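Local coordinates for protein methyltransferase WBDD (Escherichia coli, PDB 4AZS) that acts as a bifunctional kinase and methyltransferase that regulates O-antigen chain length, binding S-adenosylmethionine and an adenine nucleotide in separate pockets, at residues A128-G133 against A164-A169; N398-F403 against E448-V453. All blocks are in the same frame, centred on the assembly; numbering follows the deposited sequence.

Contact 1 (A128-G133 against A164-A169); sequences AALEEG and ADVTQA
In the Rossmann-like methyltransferase domain, the turn that leaves helix 123-129 packs against the C-terminal part of helix 153-166, and V166 meets L130, E132 and G133 there. V166 CG2 lies 3.8 Å from L130 CD1, the side chains crossing at about a right angle, while CG1 is turned to the backbone of E132, whose N is 3.9 Å away. V166 chi1 of -62° places CG1 beside its own backbone N and CG2 between that N and the carbonyl carbon, which accounts for this division.

The carbonyl of V166 supplies the polar half. Its O takes a weak bond from G133 N (3.3 Å, N-H...O angle 155°) and a CA-H...O contact from E132 CA at 3.6 Å. A water reaches the same V166 O at 2.8 Å and E131 O at 2.9 Å. E132, its CG anti to the backbone N (chi1 175°), extends alongside D165 and brings CD to 3.7 Å from D165 O, yet no bond links them; that carbonyl accepts from H224 NE2. E132 OE1 of the second subunit also lies close, which may raise the pKa of E132. D165 bonds N223 and forms a salt bridge with R162 of the second subunit.

V166 thus serves both halves: its methyls bury against the turn, while its carbonyl meets a weak direct bond and a water that can donate to V166 O or to E131 O.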
loop_
_atom_site.group_PDB
_atom_site.type_symbol
_atom_site.label_atom_id
_atom_site.label_comp_id
_atom_site.label_asym_id
_atom_site.label_seq_id
_atom_site.Cartn_x
_atom_site.Cartn_y
_atom_site.Cartn_z
ATOM N N ALA A 128 16.732 32.352 -14.107
ATOM C CA ALA A 128 18.017 31.842 -13.709
ATOM C C ALA A 128 19.085 32.446 -14.578
ATOM O O ALA A 128 20.164 32.682 -14.115
ATOM C CB ALA A 128 18.062 30.308 -13.765
ATOM N N ALA A 129 18.790 32.728 -15.842
ATOM C CA ALA A 129 19.813 33.236 -16.753
ATOM C C ALA A 129 20.000 34.733 -16.754
ATOM O O ALA A 129 20.885 35.203 -17.444
ATOM C CB ALA A 129 19.488 32.813 -18.174
ATOM N N LEU A 130 19.121 35.485 -16.085
ATOM C CA LEU A 130 19.205 36.939 -16.114
ATOM C C LEU A 130 20.506 37.464 -15.511
ATOM O O LEU A 130 21.070 36.876 -14.589
ATOM C CB LEU A 130 18.021 37.573 -15.390
ATOM C CG LEU A 130 16.678 37.479 -16.128
ATOM C CD1 LEU A 130 15.573 38.014 -15.235
ATOM C CD2 LEU A 130 16.718 38.166 -17.505
ATOM N N GLU A 131 20.958 38.605 -16.022
ATOM C CA GLU A 131 22.070 39.290 -15.409
ATOM C C GLU A 131 21.617 40.646 -14.938
ATOM O O GLU A 131 20.839 41.339 -15.592
ATOM C CB GLU A 131 23.279 39.436 -16.382
ATOM C CG GLU A 131 23.637 38.143 -17.078
ATOM C CD GLU A 131 24.546 38.308 -18.322
ATOM O OE1 GLU A 131 25.124 39.413 -18.539
ATOM O OE2 GLU A 131 24.686 37.290 -19.061
ATOM N N GLU A 132 22.168 41.051 -13.814
ATOM C CA GLU A 132 21.822 42.300 -13.220
ATOM C C GLU A 132 22.160 43.457 -14.160
ATOM O O GLU A 132 23.207 43.456 -14.731
ATOM C CB GLU A 132 22.599 42.442 -11.913
ATOM C CG GLU A 132 22.388 43.803 -11.256
ATOM C CD GLU A 132 22.677 43.798 -9.759
ATOM O OE1 GLU A 132 23.094 42.749 -9.196
ATOM O OE2 GLU A 132 22.411 44.837 -9.144
ATOM N N GLY A 133 21.267 44.431 -14.325
ATOM C CA GLY A 133 21.504 45.563 -15.246
ATOM C C GLY A 133 21.006 45.344 -16.658
ATOM O O GLY A 133 20.913 46.270 -17.434
ATOM N N ALA A 164 13.764 40.592 -8.691
ATOM C CA ALA A 164 13.989 41.851 -8.044
ATOM C C ALA A 164 15.473 42.198 -7.891
ATOM O O ALA A 164 15.876 43.340 -8.116
ATOM C CB ALA A 164 13.300 41.842 -6.718
ATOM N N ASP A 165 16.291 41.205 -7.580
ATOM C CA ASP A 165 17.755 41.395 -7.431
ATOM C C ASP A 165 18.378 41.933 -8.707
ATOM O O ASP A 165 19.262 42.756 -8.614
ATOM C CB ASP A 165 18.461 40.084 -7.075
ATOM C CG ASP A 165 18.244 39.667 -5.612
ATOM O OD1 ASP A 165 18.021 40.561 -4.756
ATOM O OD2 ASP A 165 18.338 38.441 -5.332
ATOM N N VAL A 166 17.885 41.491 -9.874
ATOM C CA VAL A 166 18.529 41.806 -11.140
ATOM C C VAL A 166 17.917 42.968 -11.891
ATOM O O VAL A 166 18.434 43.364 -12.936
ATOM C CB VAL A 166 18.611 40.591 -12.093
ATOM C CG1 VAL A 166 19.437 39.510 -11.442
ATOM C CG2 VAL A 166 17.223 40.093 -12.535
ATOM N N THR A 167 16.823 43.518 -11.379
ATOM C CA THR A 167 16.183 44.647 -12.042
ATOM C C THR A 167 16.119 45.839 -11.126
ATOM O O THR A 167 16.485 45.748 -9.988
ATOM C CB THR A 167 14.744 44.273 -12.425
ATOM O OG1 THR A 167 14.016 43.940 -11.236
ATOM C CG2 THR A 167 14.731 43.076 -13.399
ATOM N N GLN A 168 15.614 46.968 -11.600
ATOM C CA GLN A 168 15.360 48.101 -10.728
ATOM C C GLN A 168 13.944 48.078 -10.147
ATOM O O GLN A 168 13.695 48.652 -9.070
ATOM C CB GLN A 168 15.591 49.383 -11.500
ATOM C CG GLN A 168 17.050 49.625 -11.805
ATOM C CD GLN A 168 17.851 49.861 -10.539
ATOM O OE1 GLN A 168 17.538 50.693 -9.747
ATOM N NE2 GLN A 168 18.834 49.065 -10.330
ATOM N N ALA A 169 13.015 47.446 -10.862
ATOM C CA ALA A 169 11.602 47.422 -10.482
ATOM C C ALA A 169 10.922 46.232 -11.106
ATOM O O ALA A 169 11.282 45.786 -12.198
ATOM C CB ALA A 169 10.906 48.671 -10.928
HETATM O O HOH W 1 18.137 42.397 -15.511
#

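Contact 2 (N398-F403 against E448-V453); sequences NLVQSF and ERWNFV. Unlike the reference sequence in segment 448-453: V453 (reference Ala).
The F452 ring has V400 CG2 over one face, 4.3 Å above its plane and offset toward the rim, with L399 CB and F403 CD1 at its edges. L399 CB lies in the ring plane, 3.9 Å from F452 CE2. At F403 the relation is an offset edge-to-face pair: the edge of F452 points toward the F403 face, with planes at 88° and centroids 6.0 Å apart, and F452 CE1 comes 4.1 Å from F403 CD1. The indole of W450 receives Q401 OE1 in its plane at the edge, 4.0 Å from W450 CZ3; amide and indole lie side by side, their planes 33° apart. V400 CG1 approaches the same indole obliquely.

V400 joins the two rings because its methyls diverge. With CG1 anti to the backbone N (chi1 165°) it meets W450, and CG2 is left to reach F452 and the backbone of N451. The helix 397-410 therefore presents V400 between W450, just before helix 452-460, and F452 in its first turn. N451 is the N-cap of that helix, its OD1 accepting from L454 N, and E356 bonds the backbone N of F452 and V453. W361 also touches L399 and F452, and L345, L349 and L352 of helix 341-357 touch F403.

The contact is thus largely apolar and aromatic, joining two helices of what is probably the kinase half. Q401 NE2 bonds E483 OE2 and W450 NE1 bonds E445 O, whereas Q401 OE1 lies at the indole edge, buried and without a hydrogen-bond partner in the model, probably at some cost in solvation.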
loop_
_atom_site.group_PDB
_atom_site.type_symbol
_atom_site.label_atom_id
_atom_site.label_comp_id
_atom_site.label_asym_id
_atom_site.label_seq_id
_atom_site.Cartn_x
_atom_site.Cartn_y
_atom_site.Cartn_z
ATOM N N ASN A 398 2.671 61.166 34.830
ATOM C CA ASN A 398 2.967 59.797 34.327
ATOM C C ASN A 398 4.222 59.720 33.452
ATOM O O ASN A 398 5.048 58.834 33.622
ATOM C CB ASN A 398 1.793 59.241 33.494
ATOM C CG ASN A 398 0.526 59.030 34.320
ATOM O OD1 ASN A 398 0.569 58.511 35.446
ATOM N ND2 ASN A 398 -0.609 59.437 33.767
ATOM N N LEU A 399 4.355 60.650 32.511
ATOM C CA LEU A 399 5.547 60.710 31.638
ATOM C C LEU A 399 6.829 60.952 32.427
ATOM O O LEU A 399 7.895 60.419 32.091
ATOM C CB LEU A 399 5.387 61.810 30.576
ATOM C CG LEU A 399 4.387 61.577 29.428
ATOM C CD1 LEU A 399 2.959 61.437 29.928
ATOM C CD2 LEU A 399 4.441 62.707 28.409
ATOM N N VAL A 400 6.748 61.738 33.496
ATOM C CA VAL A 400 7.942 61.999 34.290
ATOM C C VAL A 400 8.326 60.691 34.960
ATOM O O VAL A 400 9.518 60.392 35.097
ATOM C CB VAL A 400 7.744 63.138 35.323
ATOM C CG1 VAL A 400 8.860 63.152 36.371
ATOM C CG2 VAL A 400 7.667 64.480 34.628
ATOM N N GLN A 401 7.312 59.895 35.313
ATOM C CA GLN A 401 7.525 58.623 36.015
ATOM C C GLN A 401 8.251 57.630 35.114
ATOM O O GLN A 401 9.276 57.065 35.507
ATOM C CB GLN A 401 6.193 58.012 36.508
ATOM C CG GLN A 401 6.330 56.666 37.237
ATOM C CD GLN A 401 6.689 56.783 38.722
ATOM O OE1 GLN A 401 7.285 57.764 39.157
ATOM N NE2 GLN A 401 6.318 55.766 39.506
ATOM N N SER A 402 7.728 57.424 33.912
ATOM C CA SER A 402 8.423 56.567 32.940
ATOM C C SER A 402 9.840 57.067 32.673
ATOM O O SER A 402 10.771 56.278 32.512
ATOM C CB SER A 402 7.687 56.531 31.620
ATOM O OG SER A 402 7.678 57.841 31.150
ATOM N N PHE A 403 10.025 58.379 32.642
ATOM C CA PHE A 403 11.340 58.860 32.340
ATOM C C PHE A 403 12.331 58.362 33.403
ATOM O O PHE A 403 13.537 58.252 33.145
ATOM C CB PHE A 403 11.374 60.377 32.213
ATOM C CG PHE A 403 12.656 60.873 31.617
ATOM C CD1 PHE A 403 12.826 60.909 30.233
ATOM C CD2 PHE A 403 13.714 61.211 32.421
ATOM C CE1 PHE A 403 14.011 61.317 29.674
ATOM C CE2 PHE A 403 14.913 61.627 31.861
ATOM C CZ PHE A 403 15.066 61.669 30.481
ATOM N N GLU A 448 1.680 68.245 41.431
ATOM C CA GLU A 448 1.306 69.278 40.471
ATOM C C GLU A 448 2.543 69.984 39.931
ATOM O O GLU A 448 2.428 70.693 38.968
ATOM C CB GLU A 448 0.358 70.324 41.075
ATOM C CG GLU A 448 0.981 71.203 42.175
ATOM C CD GLU A 448 -0.028 72.132 42.855
ATOM O OE1 GLU A 448 -1.137 72.339 42.315
ATOM O OE2 GLU A 448 0.282 72.667 43.945
ATOM N N ARG A 449 3.710 69.828 40.554
ATOM C CA ARG A 449 4.915 70.508 40.070
ATOM C C ARG A 449 5.799 69.639 39.191
ATOM O O ARG A 449 6.804 70.125 38.684
ATOM C CB ARG A 449 5.733 71.096 41.242
ATOM C CG ARG A 449 5.097 72.344 41.804
ATOM C CD ARG A 449 5.807 72.947 43.013
ATOM N NE ARG A 449 7.236 73.165 42.793
ATOM C CZ ARG A 449 7.824 74.314 42.403
ATOM N NH1 ARG A 449 7.112 75.415 42.139
ATOM N NH2 ARG A 449 9.162 74.361 42.270
ATOM N N TRP A 450 5.428 68.375 38.975
ATOM C CA TRP A 450 6.237 67.470 38.160
ATOM C C TRP A 450 6.073 67.811 36.695
ATOM O O TRP A 450 4.942 67.827 36.189
ATOM C CB TRP A 450 5.817 66.029 38.335
ATOM C CG TRP A 450 6.189 65.412 39.639
ATOM C CD1 TRP A 450 6.375 66.040 40.845
ATOM C CD2 TRP A 450 6.396 63.985 39.911
ATOM N NE1 TRP A 450 6.675 65.133 41.807
ATOM C CE2 TRP A 450 6.684 63.884 41.323
ATOM C CE3 TRP A 450 6.348 62.825 39.146
ATOM C CZ2 TRP A 450 6.946 62.672 41.933
ATOM C CZ3 TRP A 450 6.585 61.604 39.771
ATOM C CH2 TRP A 450 6.901 61.530 41.127
ATOM N N ASN A 451 7.179 68.120 36.019
ATOM C CA ASN A 451 7.153 68.403 34.556
ATOM C C ASN A 451 8.563 68.439 34.073
ATOM O O ASN A 451 9.479 68.216 34.874
ATOM C CB ASN A 451 6.425 69.702 34.231
ATOM C CG ASN A 451 7.100 70.917 34.823
ATOM O OD1 ASN A 451 8.308 71.021 34.845
ATOM N ND2 ASN A 451 6.313 71.837 35.311
ATOM N N PHE A 452 8.757 68.590 32.759
ATOM C CA PHE A 452 10.110 68.363 32.223
ATOM C C PHE A 452 11.026 69.531 32.439
ATOM O O PHE A 452 12.207 69.340 32.559
ATOM C CB PHE A 452 10.085 67.900 30.780
ATOM C CG PHE A 452 9.692 66.462 30.638
ATOM C CD1 PHE A 452 10.647 65.463 30.705
ATOM C CD2 PHE A 452 8.355 66.104 30.519
ATOM C CE1 PHE A 452 10.278 64.124 30.579
ATOM C CE2 PHE A 452 7.981 64.760 30.374
ATOM C CZ PHE A 452 8.946 63.778 30.418
ATOM N N VAL A 453 10.472 70.718 32.588
ATOM C CA VAL A 453 11.242 71.880 32.988
ATOM C C VAL A 453 11.861 71.673 34.360
ATOM O O VAL A 453 13.049 71.962 34.577
ATOM C CB VAL A 453 10.362 73.120 32.986
ATOM C CG1 VAL A 453 11.075 74.278 33.669
ATOM C CG2 VAL A 453 10.026 73.485 31.535
#

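How the contacts relate
Contact 1 closes before contact 2 opens along the chain. The contacts lie on opposite sides of the chain's centre, 54 Å between centres and about 40 Å between nearest atoms. They share no helix, strand or sheet. Contact 1 joins helices 123-129 and 153-166, each leading into a strand of the mixed sheet, 137-141 and 169-173; contact 2 joins helices 397-410 and 452-460 in the mainly helical part beyond the antiparallel sheet of the kinase. Each therefore lies within its own half of the bifunctional chain, and both have neighbours in other subunits: the second near contact 1, the third near contact 2.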